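Local coordinates for hypothetical protein YHBO (Escherichia coli, PDB 1OI4) that repairs proteins and nucleotides glycated by methylglyoxal or glyoxal, removing the Maillard adducts and releasing lactate or glycolate, at residues A[28-33]-A[95-100]. Numbering follows the deposited sequence.
Sequences VLITDE and GHSPDY
Glu33 and Tyr100 meet where two loops leave the central, mostly parallel sheet of the DJ-1/PfpI alpha/beta fold, one following strand 25-29, the other leading from strand 89-92 into helix 97-101. With CG beside its backbone N (chi1 -62°) and the chain extended beyond, Glu33 carries its carboxylate to the edge of the Tyr100 ring, the two planes 74° apart. Tyr100 OH donates to Glu33 OE2 at 2.6 Å, approaching from above the carboxylate plane, and is also hydrogen-bonded to His96 NE2 of the second subunit, so the contact reaches the subunit interface. A phenylalanine in place of Tyr100 would probably leave Glu33 OE2 without its donor and that histidine without its hydroxyl partner. Along the same ring edge lie Asp32 O, 3.3 Å from Tyr100 CD1, and Thr31 CG2, while Thr31 OG1 is hydrogen-bonded to Glu57 OE1. Glu33 OE1 lies 3.4 Å from His96 CD2, and Glu33 O accepts His96 N at 2.8 Å. At Gly95, close to the probable nucleophile Cys125, a CB would clash with Glu33 O. Ser97 OG, anti to its own N (chi1 176°), accepts Thr31 N at 3.0 Å and donates to a water that donates to Leu29 O at 2.9 Å.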
ATOM      1  N   VAL A  28      -7.644 -12.507  11.588  1.00  9.27           N
ATOM      2  CA  VAL A  28      -7.708 -11.419  10.621  1.00 10.06           C
ATOM      3  C   VAL A  28      -6.814 -10.267  11.082  1.00  9.39           C
ATOM      4  O   VAL A  28      -7.020  -9.703  12.158  1.00 11.33           O
ATOM      5  CB  VAL A  28      -9.158 -10.882  10.460  1.00 10.87           C
ATOM      6  CG1 VAL A  28      -9.232  -9.934   9.277  1.00  7.63           C
ATOM      7  CG2 VAL A  28     -10.132 -12.035  10.267  1.00  8.73           C
ATOM      8  N   LEU A  29      -5.801  -9.940  10.288  1.00  8.76           N
ATOM      9  CA  LEU A  29      -4.918  -8.830  10.634  1.00  8.59           C
ATOM     10  C   LEU A  29      -5.600  -7.647   9.972  1.00  9.24           C
ATOM     11  O   LEU A  29      -5.667  -7.565   8.749  1.00  8.50           O
ATOM     12  CB  LEU A  29      -3.510  -9.060  10.074  1.00  6.76           C
ATOM     13  CG  LEU A  29      -2.846 -10.352  10.573  1.00  8.37           C
ATOM     14  CD1 LEU A  29      -1.400 -10.411  10.097  1.00  6.16           C
ATOM     15  CD2 LEU A  29      -2.918 -10.416  12.108  1.00  6.74           C
ATOM     16  N   ILE A  30      -6.119  -6.729  10.779  1.00  9.05           N
ATOM     17  CA  ILE A  30      -6.860  -5.621  10.211  1.00  9.42           C
ATOM     18  C   ILE A  30      -6.760  -4.332  11.017  1.00 11.74           C
ATOM     19  O   ILE A  30      -6.806  -4.350  12.247  1.00 11.96           O
ATOM     20  CB  ILE A  30      -8.349  -6.056  10.054  1.00 10.44           C
ATOM     21  CG1 ILE A  30      -9.186  -4.966   9.383  1.00 11.84           C
ATOM     22  CG2 ILE A  30      -8.916  -6.431  11.418  1.00  9.15           C
ATOM     23  CD1 ILE A  30      -9.530  -3.797  10.283  1.00 19.43           C
ATOM     24  N   THR A  31      -6.609  -3.214  10.312  1.00 11.32           N
ATOM     25  CA  THR A  31      -6.540  -1.910  10.961  1.00 13.48           C
ATOM     26  C   THR A  31      -7.323  -0.899  10.128  1.00 12.65           C
ATOM     27  O   THR A  31      -8.005  -1.272   9.175  1.00 13.01           O
ATOM     28  CB  THR A  31      -5.080  -1.429  11.134  1.00 13.65           C
ATOM     29  OG1 THR A  31      -5.054  -0.299  12.013  1.00 14.28           O
ATOM     30  CG2 THR A  31      -4.480  -1.029   9.790  1.00 12.52           C
ATOM     31  N   ASP A  32      -7.223   0.374  10.487  1.00 13.89           N
ATOM     32  CA  ASP A  32      -7.939   1.428   9.776  1.00 13.77           C
ATOM     33  C   ASP A  32      -7.693   1.497   8.270  1.00 14.46           C
ATOM     34  O   ASP A  32      -6.586   1.244   7.786  1.00 11.81           O
ATOM     35  CB  ASP A  32      -7.606   2.784  10.394  1.00 16.98           C
ATOM     36  CG  ASP A  32      -8.054   2.887  11.839  1.00 20.27           C
ATOM     37  OD1 ASP A  32      -9.274   2.752  12.093  1.00 22.84           O
ATOM     38  OD2 ASP A  32      -7.189   3.101  12.712  1.00 21.75           O
ATOM     39  N   GLU A  33      -8.750   1.858   7.547  1.00 14.18           N
ATOM     40  CA  GLU A  33      -8.723   2.014   6.103  1.00 14.88           C
ATOM     41  C   GLU A  33      -8.663   0.732   5.291  1.00 13.44           C
ATOM     42  O   GLU A  33      -8.209   0.728   4.150  1.00 14.17           O
ATOM     43  CB  GLU A  33      -7.585   2.955   5.708  1.00 15.61           C
ATOM     44  CG  GLU A  33      -7.772   4.350   6.283  1.00 18.17           C
ATOM     45  CD  GLU A  33      -6.698   5.317   5.842  1.00 20.66           C
ATOM     46  OE1 GLU A  33      -6.523   5.496   4.618  1.00 19.45           O
ATOM     47  OE2 GLU A  33      -6.033   5.901   6.720  1.00 24.67           O
ATOM     48  N   GLY A  95      -7.219  -2.631   0.903  1.00 11.28           N
ATOM     49  CA  GLY A  95      -7.385  -1.230   1.241  1.00 10.98           C
ATOM     50  C   GLY A  95      -6.013  -0.748   1.683  1.00  9.52           C
ATOM     51  O   GLY A  95      -5.003  -1.259   1.205  1.00  9.99           O
ATOM     52  N   HIS A  96      -5.954   0.218   2.591  1.00 11.87           N
ATOM     53  CA  HIS A  96      -4.659   0.702   3.061  1.00 10.93           C
ATOM     54  C   HIS A  96      -4.243   0.017   4.362  1.00 10.95           C
ATOM     55  O   HIS A  96      -3.215   0.356   4.951  1.00 10.36           O
ATOM     56  CB  HIS A  96      -4.694   2.218   3.256  1.00 13.17           C
ATOM     57  CG  HIS A  96      -4.930   2.981   1.990  1.00 15.27           C
ATOM     58  ND1 HIS A  96      -4.123   2.849   0.882  1.00 17.64           N
ATOM     59  CD2 HIS A  96      -5.879   3.888   1.658  1.00 14.91           C
ATOM     60  CE1 HIS A  96      -4.563   3.641  -0.080  1.00 17.03           C
ATOM     61  NE2 HIS A  96      -5.628   4.283   0.365  1.00 17.36           N
ATOM     62  N   SER A  97      -5.033  -0.957   4.806  1.00  8.22           N
ATOM     63  CA  SER A  97      -4.721  -1.670   6.038  1.00  7.40           C
ATOM     64  C   SER A  97      -3.359  -2.375   6.004  1.00  7.69           C
ATOM     65  O   SER A  97      -2.572  -2.249   6.941  1.00  7.68           O
ATOM     66  CB  SER A  97      -5.822  -2.687   6.356  1.00  7.64           C
ATOM     67  OG  SER A  97      -5.479  -3.448   7.500  1.00  8.27           O
ATOM     68  N   PRO A  98      -3.066  -3.133   4.930  1.00  7.95           N
ATOM     69  CA  PRO A  98      -1.772  -3.823   4.850  1.00  8.92           C
ATOM     70  C   PRO A  98      -0.576  -2.866   4.904  1.00  9.52           C
ATOM     71  O   PRO A  98       0.459  -3.183   5.492  1.00 11.09           O
ATOM     72  CB  PRO A  98      -1.864  -4.567   3.522  1.00  8.01           C
ATOM     73  CG  PRO A  98      -3.326  -4.887   3.433  1.00  6.78           C
ATOM     74  CD  PRO A  98      -3.959  -3.579   3.848  1.00  7.90           C
ATOM     75  N   ASP A  99      -0.716  -1.696   4.291  1.00 10.87           N
ATOM     76  CA  ASP A  99       0.365  -0.710   4.302  1.00 10.41           C
ATOM     77  C   ASP A  99       0.673  -0.295   5.740  1.00 11.12           C
ATOM     78  O   ASP A  99       1.833  -0.190   6.141  1.00 10.21           O
ATOM     79  CB  ASP A  99      -0.037   0.524   3.494  1.00 12.30           C
ATOM     80  CG  ASP A  99       0.992   1.637   3.580  1.00 12.34           C
ATOM     81  OD1 ASP A  99       0.619   2.760   3.984  1.00 13.41           O
ATOM     82  OD2 ASP A  99       2.170   1.396   3.241  1.00 11.56           O
ATOM     83  N   TYR A 100      -0.379  -0.072   6.518  1.00 11.27           N
ATOM     84  CA  TYR A 100      -0.218   0.337   7.905  1.00 12.69           C
ATOM     85  C   TYR A 100       0.368  -0.767   8.770  1.00 12.22           C
ATOM     86  O   TYR A 100       1.170  -0.503   9.658  1.00 13.45           O
ATOM     87  CB  TYR A 100      -1.571   0.775   8.479  1.00 15.74           C
ATOM     88  CG  TYR A 100      -2.112   2.043   7.856  1.00 20.35           C
ATOM     89  CD1 TYR A 100      -3.476   2.350   7.913  1.00 20.25           C
ATOM     90  CD2 TYR A 100      -1.260   2.945   7.216  1.00 22.68           C
ATOM     91  CE1 TYR A 100      -3.974   3.524   7.340  1.00 22.06           C
ATOM     92  CE2 TYR A 100      -1.745   4.117   6.644  1.00 24.37           C
ATOM     93  CZ  TYR A 100      -3.098   4.402   6.706  1.00 23.31           C
ATOM     94  OH  TYR A 100      -3.562   5.561   6.121  1.00 25.64           O
TER
HETATM   95  O   HOH W   1      -5.104  -5.924   6.442  1.00 12.28           O